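Local structure of hypothetical protein (Giardia lamblia, 3I3F) at residues E107-C110 with R115-R118; G51-H54 with E59-R62; V19-V24 with L72-S77. The protein is of unknown function but belongs to the YjgF/endoribonuclease L-PSP family, and probably binds small carboxylate-bearing molecules between the subunits of a trimer. One frame throughout, in Å; residues are numbered along the deposited sequence.

Interaction 1. Residues E107-C110 with R115-R118; sequences EVFC and RPCR. With LEA (pentanoic acid), chain D.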
ATOM      1  N   GLU A 107     -22.070   3.995   3.354  1.00 12.00           N
ATOM      2  CA  GLU A 107     -22.655   5.032   4.212  1.00 12.69           C
ATOM      3  C   GLU A 107     -21.633   6.113   4.571  1.00 13.04           C
ATOM      4  O   GLU A 107     -22.007   7.238   4.894  1.00 14.02           O
ATOM      5  CB  GLU A 107     -23.233   4.424   5.492  1.00 12.82           C
ATOM      6  CG  GLU A 107     -24.429   3.519   5.260  1.00 13.31           C
ATOM      7  CD  GLU A 107     -24.968   2.901   6.542  1.00 14.46           C
ATOM      8  OE1 GLU A 107     -24.400   3.152   7.627  0.50 14.59           O
ATOM      9  OE2 GLU A 107     -25.972   2.161   6.462  0.50 14.22           O
ATOM     10  N   VAL A 108     -20.348   5.768   4.531  1.00 12.97           N
ATOM     11  CA  VAL A 108     -19.280   6.734   4.783  1.00 12.96           C
ATOM     12  C   VAL A 108     -18.986   7.527   3.514  1.00 13.05           C
ATOM     13  O   VAL A 108     -18.873   8.754   3.550  1.00 13.21           O
ATOM     14  CB  VAL A 108     -17.996   6.036   5.272  1.00 12.91           C
ATOM     15  CG1 VAL A 108     -16.864   7.045   5.433  1.00 12.88           C
ATOM     16  CG2 VAL A 108     -18.260   5.309   6.583  1.00 12.85           C
ATOM     17  N   PHE A 109     -18.863   6.812   2.399  1.00 12.95           N
ATOM     18  CA  PHE A 109     -18.653   7.414   1.084  1.00 13.02           C
ATOM     19  C   PHE A 109     -19.949   7.233   0.291  1.00 13.43           C
ATOM     20  O   PHE A 109     -20.118   6.252  -0.436  1.00 12.94           O
ATOM     21  CB  PHE A 109     -17.445   6.765   0.403  1.00 12.96           C
ATOM     22  CG  PHE A 109     -16.188   6.835   1.229  1.00 12.36           C
ATOM     23  CD1 PHE A 109     -15.419   7.991   1.243  1.00 11.78           C
ATOM     24  CD2 PHE A 109     -15.791   5.762   2.015  1.00 11.75           C
ATOM     25  CE1 PHE A 109     -14.268   8.071   2.014  1.00 11.79           C
ATOM     26  CE2 PHE A 109     -14.637   5.833   2.791  1.00 11.96           C
ATOM     27  CZ  PHE A 109     -13.877   6.992   2.787  1.00 11.83           C
ATOM     28  N   CYS A 110     -20.849   8.207   0.438  1.00 14.06           N
ATOM     29  CA  CYS A 110     -22.228   8.058  -0.037  0.50 14.44           C
ATOM     30  C   CYS A 110     -22.467   8.536  -1.471  1.00 14.49           C
ATOM     31  O   CYS A 110     -23.565   8.367  -1.998  1.00 14.53           O
ATOM     32  CB  CYS A 110     -23.195   8.761   0.921  0.50 14.58           C
ATOM     33  SG  CYS A 110     -22.904  10.527   1.107  0.50 15.84           S
ATOM     34  N   ARG A 115     -16.273   8.221  -4.957  1.00 12.12           N
ATOM     35  CA  ARG A 115     -15.651   7.302  -4.004  1.00 11.65           C
ATOM     36  C   ARG A 115     -14.153   7.219  -4.284  1.00 11.25           C
ATOM     37  O   ARG A 115     -13.740   7.227  -5.442  1.00 11.22           O
ATOM     38  CB  ARG A 115     -16.288   5.913  -4.065  1.00 11.58           C
ATOM     39  CG  ARG A 115     -17.734   5.919  -3.635  1.00 11.64           C
ATOM     40  CD  ARG A 115     -18.280   4.543  -3.318  1.00 11.54           C
ATOM     41  NE  ARG A 115     -19.544   4.700  -2.598  1.00 11.02           N
ATOM     42  CZ  ARG A 115     -20.739   4.260  -2.991  1.00 11.19           C
ATOM     43  NH1 ARG A 115     -20.896   3.543  -4.100  1.00 10.99           N
ATOM     44  NH2 ARG A 115     -21.795   4.518  -2.231  1.00 11.51           N
ATOM     45  N   PRO A 116     -13.331   7.160  -3.224  1.00 10.81           N
ATOM     46  CA  PRO A 116     -11.886   7.153  -3.434  1.00 10.65           C
ATOM     47  C   PRO A 116     -11.370   5.849  -4.026  1.00 10.30           C
ATOM     48  O   PRO A 116     -12.066   4.834  -4.011  1.00 10.13           O
ATOM     49  CB  PRO A 116     -11.326   7.360  -2.023  1.00 10.87           C
ATOM     50  CG  PRO A 116     -12.382   6.847  -1.115  1.00 10.85           C
ATOM     51  CD  PRO A 116     -13.680   7.160  -1.791  1.00 10.75           C
ATOM     52  N   CYS A 117     -10.151   5.886  -4.550  1.00 10.03           N
ATOM     53  CA  CYS A 117      -9.492   4.669  -4.998  1.00 10.13           C
ATOM     54  C   CYS A 117      -9.433   3.689  -3.836  1.00 10.10           C
ATOM     55  O   CYS A 117      -9.165   4.075  -2.695  1.00 10.01           O
ATOM     56  CB  CYS A 117      -8.088   4.970  -5.515  1.00  9.98           C
ATOM     57  SG  CYS A 117      -8.066   6.028  -6.979  1.00 10.73           S
ATOM     58  N   ARG A 118      -9.709   2.423  -4.128  1.00 10.16           N
ATOM     59  CA  ARG A 118      -9.825   1.408  -3.096  1.00 10.45           C
ATOM     60  C   ARG A 118      -9.318   0.064  -3.584  1.00 10.37           C
ATOM     61  O   ARG A 118      -9.404  -0.254  -4.769  1.00  9.88           O
ATOM     62  CB  ARG A 118     -11.290   1.267  -2.678  1.00 10.69           C
ATOM     63  CG  ARG A 118     -11.497   0.594  -1.340  1.00 11.86           C
ATOM     64  CD  ARG A 118     -12.971   0.307  -1.077  1.00 12.00           C
ATOM     65  NE  ARG A 118     -13.307  -1.103  -1.274  1.00 11.98           N
ATOM     66  CZ  ARG A 118     -14.355  -1.722  -0.729  1.00 11.98           C
ATOM     67  NH1 ARG A 118     -15.200  -1.070   0.065  1.00 11.90           N
ATOM     68  NH2 ARG A 118     -14.558  -3.010  -0.970  1.00 12.29           N
TER
HETATM   69  C2  LEA D 142     -12.446  -3.582  -3.749  1.00 18.21           C
HETATM   70  O2  LEA D 142     -13.285  -4.272  -3.131  1.00 17.60           O
HETATM   71  C3  LEA D 142     -12.102  -3.916  -5.185  1.00 19.01           C
HETATM   72  C4  LEA D 142     -12.676  -5.264  -5.620  1.00 19.70           C
HETATM   73  C5  LEA D 142     -12.676  -5.417  -7.140  1.00 20.06           C
HETATM   74  C6  LEA D 142     -11.364  -4.980  -7.758  1.00 20.44           C
HETATM   75  O1  LEA D 142     -11.873  -2.605  -3.220  1.00 17.20           O
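Phe109 and Arg115 meet through backbone and side chain: the guanidinium of Arg115 turns its edge to Phe109 O and grips that single oxygen with two nitrogens. The shorter bond, from Arg115 NE to Phe109 O, is 2.7 Å and fairly straight, with an N-H...O angle of 155°. Arg115 NH2 reaches the same Phe109 O at 3.0 Å and is more bent, at 137°, the two N-H groups converging on one acceptor. Phe109 O lies almost in the guanidinium plane, so the pair of bonds fixes the rotation of that group, and the extended run of the Arg115 chain from CG to NE carries it there. Glu27 O of the second subunit engages Arg115 NH1.

The side chains of Pro116 and Phe109 cross at about a right angle, CG and CD of the proline lying over one face of the ring. Pro116 CD makes a CH-pi contact, 4.0 Å from the Phe109 ring centroid, and comes within 3.6 Å of Phe109 CD1. Val108 CG1 lies over the opposite face, off toward the rim.

Arg118 faces elsewhere, toward the pentanoic acid. Its chain bends at chi3 (103°), presenting NE to LEA O1 at 2.8 Å and NH2 to LEA O2 at 2.8 Å, a side-on bidentate pairing with the carboxylate. Asn102 also bonds Arg118 NH2, and Tyr105 makes a cation-pi contact with the guanidinium. The Arg115 and Pro116 contacts with Phe109 join the end of helix 95-108 to the start of strand 117-123 in a beta-alpha-beta unit, beside an arginine-carboxylate site consistent with the intersubunit clefts of YjgF-like trimers.

Interaction 2. Residues G51-H54 with E59-R62; sequences GTLH and EQTR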
ATOM      1  N   GLY A  51      -9.082   3.169  24.361  1.00 15.87           N
ATOM      2  CA  GLY A  51      -8.277   1.984  24.067  1.00 15.93           C
ATOM      3  C   GLY A  51      -9.098   0.709  23.977  1.00 15.99           C
ATOM      4  O   GLY A  51      -8.542  -0.388  23.946  1.00 16.15           O
ATOM      5  N   THR A  52     -10.421   0.855  23.926  1.00 16.00           N
ATOM      6  CA  THR A  52     -11.330  -0.284  23.872  1.00 16.05           C
ATOM      7  C   THR A  52     -11.604  -0.687  22.427  1.00 15.76           C
ATOM      8  O   THR A  52     -12.043   0.134  21.621  1.00 15.29           O
ATOM      9  CB  THR A  52     -12.672   0.043  24.560  1.00 16.19           C
ATOM     10  OG1 THR A  52     -12.438   0.372  25.935  1.00 17.16           O
ATOM     11  CG2 THR A  52     -13.624  -1.142  24.480  1.00 16.56           C
ATOM     12  N   LEU A  53     -11.338  -1.952  22.114  1.00 15.63           N
ATOM     13  CA  LEU A  53     -11.677  -2.522  20.814  1.00 15.66           C
ATOM     14  C   LEU A  53     -13.166  -2.850  20.799  1.00 15.87           C
ATOM     15  O   LEU A  53     -13.641  -3.635  21.621  1.00 16.06           O
ATOM     16  CB  LEU A  53     -10.860  -3.791  20.559  1.00 15.64           C
ATOM     17  CG  LEU A  53     -11.096  -4.521  19.232  1.00 15.48           C
ATOM     18  CD1 LEU A  53     -10.690  -3.655  18.045  1.00 15.23           C
ATOM     19  CD2 LEU A  53     -10.341  -5.841  19.221  1.00 16.10           C
ATOM     20  N   HIS A  54     -13.898  -2.248  19.866  1.00 16.01           N
ATOM     21  CA  HIS A  54     -15.344  -2.453  19.776  1.00 16.34           C
ATOM     22  C   HIS A  54     -15.674  -3.871  19.308  1.00 16.28           C
ATOM     23  O   HIS A  54     -14.848  -4.536  18.677  1.00 16.29           O
ATOM     24  CB  HIS A  54     -15.981  -1.402  18.861  1.00 16.57           C
ATOM     25  CG  HIS A  54     -16.082  -0.045  19.490  1.00 17.66           C
ATOM     26  ND1 HIS A  54     -17.148   0.801  19.273  1.00 19.09           N
ATOM     27  CD2 HIS A  54     -15.263   0.598  20.356  1.00 18.70           C
ATOM     28  CE1 HIS A  54     -16.973   1.914  19.963  1.00 19.21           C
ATOM     29  NE2 HIS A  54     -15.837   1.815  20.631  1.00 19.24           N
ATOM     30  N   GLU A  59     -19.394  -2.455  14.438  1.00 12.79           N
ATOM     31  CA  GLU A  59     -18.916  -1.424  15.359  1.00 12.51           C
ATOM     32  C   GLU A  59     -17.430  -1.111  15.167  1.00 12.03           C
ATOM     33  O   GLU A  59     -17.022   0.043  15.299  1.00 11.88           O
ATOM     34  CB  GLU A  59     -19.217  -1.806  16.812  1.00 12.82           C
ATOM     35  CG  GLU A  59     -20.714  -1.910  17.124  1.00 13.75           C
ATOM     36  CD  GLU A  59     -21.478  -0.621  16.853  1.00 15.31           C
ATOM     37  OE1 GLU A  59     -20.934   0.471  17.119  0.50 15.31           O
ATOM     38  OE2 GLU A  59     -22.630  -0.702  16.373  0.50 15.85           O
ATOM     39  N   GLN A  60     -16.625  -2.121  14.844  1.00 11.35           N
ATOM     40  CA  GLN A  60     -15.221  -1.871  14.502  1.00 10.91           C
ATOM     41  C   GLN A  60     -15.103  -1.028  13.235  1.00 10.79           C
ATOM     42  O   GLN A  60     -14.256  -0.140  13.159  1.00 10.55           O
ATOM     43  CB  GLN A  60     -14.436  -3.176  14.339  1.00 10.88           C
ATOM     44  CG  GLN A  60     -14.108  -3.855  15.659  1.00 10.66           C
ATOM     45  CD  GLN A  60     -13.144  -5.021  15.512  1.00 10.85           C
ATOM     46  OE1 GLN A  60     -12.348  -5.078  14.571  1.00 10.53           O
ATOM     47  NE2 GLN A  60     -13.204  -5.956  16.453  1.00 11.32           N
ATOM     48  N   THR A  61     -15.959  -1.299  12.252  1.00 10.43           N
ATOM     49  CA  THR A  61     -15.952  -0.548  10.999  1.00 10.39           C
ATOM     50  C   THR A  61     -16.330   0.915  11.225  1.00 10.52           C
ATOM     51  O   THR A  61     -15.648   1.813  10.732  1.00 10.41           O
ATOM     52  CB  THR A  61     -16.895  -1.183   9.957  1.00 10.37           C
ATOM     53  OG1 THR A  61     -16.440  -2.508   9.657  1.00 10.29           O
ATOM     54  CG2 THR A  61     -16.926  -0.359   8.674  1.00 10.46           C
ATOM     55  N   ARG A  62     -17.397   1.156  11.982  1.00 10.58           N
ATOM     56  CA  ARG A  62     -17.835   2.521  12.271  0.50 10.70           C
ATOM     57  C   ARG A  62     -16.762   3.297  13.037  1.00 10.62           C
ATOM     58  O   ARG A  62     -16.492   4.457  12.737  1.00 10.62           O
ATOM     59  CB  ARG A  62     -19.150   2.515  13.058  0.50 10.86           C
ATOM     60  CG  ARG A  62     -20.350   2.034  12.255  0.50 11.51           C
ATOM     61  CD  ARG A  62     -21.625   2.055  13.085  0.50 12.19           C
ATOM     62  NE  ARG A  62     -22.784   1.577  12.334  0.50 13.05           N
ATOM     63  CZ  ARG A  62     -23.494   2.328  11.495  0.50 13.81           C
ATOM     64  NH1 ARG A  62     -23.161   3.595  11.295  0.50 14.29           N
ATOM     65  NH2 ARG A  62     -24.536   1.812  10.855  0.50 14.16           N
TER
HETATM   66  O   HOH W   1     -18.515   1.774  16.890  1.00 20.49           O
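Gln60 NE2 is held by two carbonyl oxygens, donating to His54 O at 3.1 Å and also to Gly128 O. In the bond to His54 the donor stands nearly in line with the C=O bond (165°), and the oxygen is close to the amide plane of Gln60. The other end of the amide is held too: OE1 accepts from Leu130 N, which fixes the flip of the amide and satisfies both its polar atoms in a buried place. Extended beyond CG, the Gln60 chain reaches past the His54 carbonyl to the loop at 128-130. Leu53 meets this amide with its branched end, CD1 lying 3.8 Å from Gln60 NE2, and so adds an apolar flank to the polar group.

His54 and Glu59 touch through their first side-chain carbons, His54 CB to Glu59 CB at 3.9 Å, while their polar ends are joined by water. That water lies 2.9 Å from His54 ND1 and donates to Glu59 O and to Glu59 OE1, both at 2.8 Å. The bend of Glu59 at chi2 (-58°) folds its carboxylate back toward the water, with its plane only 24° from that of the imidazole. The other ring nitrogen, His54 NE2, is bonded to Asp48 OD2, so both nitrogens have a partner; the nearby carboxylates may favour a protonated ring. Together these bonds fasten the loop that follows strand 38-41 onto the first turns of helix 56-74, at the loop-to-helix connection of the YjgF-like fold.

Interaction 3. Residues V19-V24 with L72-S77; sequences VCPDVV and LEYANS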
ATOM      1  N   VAL A  19      -0.654  14.060  16.064  1.00 12.16           N
ATOM      2  CA  VAL A  19      -1.484  13.139  16.828  1.00 12.08           C
ATOM      3  C   VAL A  19      -2.768  13.853  17.227  1.00 12.00           C
ATOM      4  O   VAL A  19      -2.737  14.826  17.983  1.00 11.97           O
ATOM      5  CB  VAL A  19      -0.770  12.625  18.096  1.00 12.00           C
ATOM      6  CG1 VAL A  19      -1.668  11.648  18.855  1.00 12.23           C
ATOM      7  CG2 VAL A  19       0.548  11.962  17.734  1.00 12.43           C
ATOM      8  N   CYS A  20      -3.891  13.383  16.695  1.00 11.94           N
ATOM      9  CA  CYS A  20      -5.195  13.876  17.105  1.00 12.00           C
ATOM     10  C   CYS A  20      -5.489  13.334  18.502  1.00 12.11           C
ATOM     11  O   CYS A  20      -5.532  12.117  18.693  1.00 12.07           O
ATOM     12  CB  CYS A  20      -6.271  13.413  16.128  1.00 11.94           C
ATOM     13  SG  CYS A  20      -7.937  13.893  16.606  1.00 12.57           S
ATOM     14  N   PRO A  21      -5.689  14.229  19.486  1.00 12.22           N
ATOM     15  CA  PRO A  21      -5.895  13.759  20.858  1.00 12.43           C
ATOM     16  C   PRO A  21      -7.188  12.965  21.096  1.00 12.38           C
ATOM     17  O   PRO A  21      -7.307  12.327  22.140  1.00 12.61           O
ATOM     18  CB  PRO A  21      -5.893  15.053  21.683  1.00 12.61           C
ATOM     19  CG  PRO A  21      -6.225  16.126  20.735  1.00 12.73           C
ATOM     20  CD  PRO A  21      -5.706  15.701  19.398  1.00 12.38           C
ATOM     21  N   ASP A  22      -8.126  13.001  20.144  1.00 12.34           N
ATOM     22  CA  ASP A  22      -9.398  12.283  20.281  0.50 12.29           C
ATOM     23  C   ASP A  22      -9.375  10.927  19.570  1.00 12.11           C
ATOM     24  O   ASP A  22     -10.398  10.244  19.490  1.00 12.60           O
ATOM     25  CB  ASP A  22     -10.554  13.136  19.744  0.50 12.40           C
ATOM     26  CG  ASP A  22     -11.916  12.622  20.188  0.50 12.72           C
ATOM     27  OD1 ASP A  22     -11.996  11.980  21.257  0.50 13.43           O
ATOM     28  OD2 ASP A  22     -12.908  12.856  19.466  0.50 13.56           O
ATOM     29  N   VAL A  23      -8.209  10.531  19.058  1.00 11.33           N
ATOM     30  CA  VAL A  23      -8.061   9.240  18.386  1.00 10.73           C
ATOM     31  C   VAL A  23      -6.907   8.458  19.008  1.00 10.42           C
ATOM     32  O   VAL A  23      -5.845   9.019  19.291  1.00 10.35           O
ATOM     33  CB  VAL A  23      -7.829   9.414  16.866  1.00 10.57           C
ATOM     34  CG1 VAL A  23      -7.650   8.059  16.184  1.00 10.37           C
ATOM     35  CG2 VAL A  23      -8.989  10.182  16.237  1.00 10.60           C
ATOM     36  N   VAL A  24      -7.125   7.162  19.220  1.00 10.21           N
ATOM     37  CA  VAL A  24      -6.113   6.283  19.798  1.00 10.24           C
ATOM     38  C   VAL A  24      -4.784   6.372  19.036  1.00 10.19           C
ATOM     39  O   VAL A  24      -4.759   6.459  17.805  1.00 10.27           O
ATOM     40  CB  VAL A  24      -6.602   4.809  19.847  1.00 10.27           C
ATOM     41  CG1 VAL A  24      -6.810   4.247  18.443  1.00 10.10           C
ATOM     42  CG2 VAL A  24      -5.634   3.942  20.637  1.00 10.76           C
ATOM     43  N   LEU A  72      -8.149  13.104   9.763  1.00 10.33           N
ATOM     44  CA  LEU A  72      -8.075  13.927   8.558  1.00 10.53           C
ATOM     45  C   LEU A  72      -8.509  15.369   8.819  1.00 10.78           C
ATOM     46  O   LEU A  72      -7.859  16.302   8.354  1.00 10.71           O
ATOM     47  CB  LEU A  72      -8.900  13.315   7.420  1.00 10.39           C
ATOM     48  CG  LEU A  72      -8.332  12.016   6.840  1.00 10.37           C
ATOM     49  CD1 LEU A  72      -9.271  11.430   5.800  1.00 10.78           C
ATOM     50  CD2 LEU A  72      -6.955  12.252   6.237  1.00 10.72           C
ATOM     51  N   GLU A  73      -9.590  15.557   9.569  1.00 11.13           N
ATOM     52  CA  GLU A  73     -10.062  16.909   9.883  1.00 11.54           C
ATOM     53  C   GLU A  73      -9.056  17.662  10.759  1.00 11.59           C
ATOM     54  O   GLU A  73      -8.827  18.856  10.567  1.00 11.35           O
ATOM     55  CB  GLU A  73     -11.456  16.865  10.517  1.00 11.83           C
ATOM     56  CG  GLU A  73     -12.533  16.485   9.498  1.00 12.96           C
ATOM     57  CD  GLU A  73     -13.931  16.374  10.080  1.00 14.66           C
ATOM     58  OE1 GLU A  73     -14.118  16.670  11.279  1.00 15.98           O
ATOM     59  OE2 GLU A  73     -14.849  15.986   9.326  1.00 16.22           O
ATOM     60  N   TYR A  74      -8.436  16.944  11.690  1.00 11.72           N
ATOM     61  CA  TYR A  74      -7.368  17.485  12.530  1.00 11.86           C
ATOM     62  C   TYR A  74      -6.179  17.958  11.684  1.00 11.87           C
ATOM     63  O   TYR A  74      -5.524  18.950  12.018  1.00 11.84           O
ATOM     64  CB  TYR A  74      -6.928  16.405  13.525  1.00 11.95           C
ATOM     65  CG  TYR A  74      -5.971  16.845  14.611  1.00 12.32           C
ATOM     66  CD1 TYR A  74      -6.410  17.608  15.690  1.00 12.91           C
ATOM     67  CD2 TYR A  74      -4.633  16.461  14.581  1.00 12.62           C
ATOM     68  CE1 TYR A  74      -5.537  17.991  16.700  1.00 13.07           C
ATOM     69  CE2 TYR A  74      -3.753  16.841  15.582  1.00 13.16           C
ATOM     70  CZ  TYR A  74      -4.210  17.607  16.638  1.00 13.12           C
ATOM     71  OH  TYR A  74      -3.335  17.983  17.632  1.00 14.16           O
ATOM     72  N   ALA A  75      -5.928  17.259  10.577  1.00 11.66           N
ATOM     73  CA  ALA A  75      -4.824  17.572   9.664  1.00 11.79           C
ATOM     74  C   ALA A  75      -5.229  18.491   8.499  1.00 11.91           C
ATOM     75  O   ALA A  75      -4.546  18.521   7.475  1.00 12.16           O
ATOM     76  CB  ALA A  75      -4.228  16.272   9.120  1.00 11.91           C
ATOM     77  N   ASN A  76      -6.323  19.236   8.659  1.00 11.85           N
ATOM     78  CA  ASN A  76      -6.816  20.166   7.633  1.00 11.93           C
ATOM     79  C   ASN A  76      -7.217  19.457   6.334  1.00 11.80           C
ATOM     80  O   ASN A  76      -6.958  19.940   5.231  1.00 11.83           O
ATOM     81  CB  ASN A  76      -5.788  21.281   7.367  1.00 12.01           C
ATOM     82  CG  ASN A  76      -6.413  22.526   6.744  1.00 12.61           C
ATOM     83  OD1 ASN A  76      -7.585  22.832   6.971  0.50 11.80           O
ATOM     84  ND2 ASN A  76      -5.625  23.252   5.959  0.50 12.73           N
ATOM     85  N   SER A  77      -7.864  18.306   6.493  1.00 11.48           N
ATOM     86  CA  SER A  77      -8.361  17.505   5.381  1.00 11.35           C
ATOM     87  C   SER A  77      -9.770  17.023   5.733  1.00 11.38           C
ATOM     88  O   SER A  77     -10.465  17.653   6.530  1.00 11.60           O
ATOM     89  CB  SER A  77      -7.410  16.327   5.124  1.00 11.16           C
ATOM     90  OG  SER A  77      -7.749  15.620   3.942  1.00 11.12           O
TER
HETATM   91  O   HOH W   2      -0.550  16.796  17.044  0.30  9.11           O
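A backbone carbon lies over the centre of one face of the Tyr74 ring: Cys20 CA is 3.7 Å from the ring centroid and 13° off the ring normal, in a CH-pi contact. The rest of Cys20 follows the same face toward the root of the tyrosine, with Cys20 CB 3.8 Å from Tyr74 CG. Its sulfur comes in obliquely, Cys20 SG being 4.5 Å from the ring centroid, a sulfur-aromatic contact. That position follows from the first torsion of Cys20 (chi1 177°), which sets SG opposite its own backbone N; the sulfur also takes a weak hydrogen bond from Asp22 N.

Pro21 crosses the tyrosine at about a right angle, and its CD approaches Tyr74 CE1 to 3.5 Å. At the far end of the ring, Val19 O lies 3.2 Å from Tyr74 OH. A water near the plane of the ring bridges the two segments, accepting from Val19 N at 2.9 Å and lying 3.1 Å from Tyr74 OH.

Both backbones turn sharply here. Residues 20-23 form a type I beta turn closed by Val23 N to Cys20 O, whereas helix 56-74 ends in a Schellman motif with Asn76, at positive phi, as its C-prime residue and Ser77 N bonded to Leu72 O. Tyr74 projects from the last turn of the helix and touches Ile32 of the sheet as well. In one of its two conformers Asp22 reaches Lys70, one turn earlier on that helix. With dispersion and CH-pi contacts over the ring, the chemistry implies an interface held mainly by van der Waals and CH-pi contact with the ring face, its water bridge lying at the hydroxyl end.

How the interactions relate
From the N terminus, the turn at 19-24 follows the edge strand 16-18, and interaction 3 closes the longest loop by returning helix 56-74 to it. Interaction 2 falls wholly within that loop, closing a short turn between 51-54 and 59-62, so the two contacts hold the early and late parts of one helix to different loops. Interaction 1 comes later in series, closing the short link between helix 95-108 and strand 117-123, the other edge strand of the sheet within the chain. Nothing crosses. Interactions 1 and 2 meet at a long, weak ion pair, Glu107 OE1 to Arg62 NH2 at 3.5 Å in one conformer of Arg62, bridging the two helices, while interaction 3 touches neither.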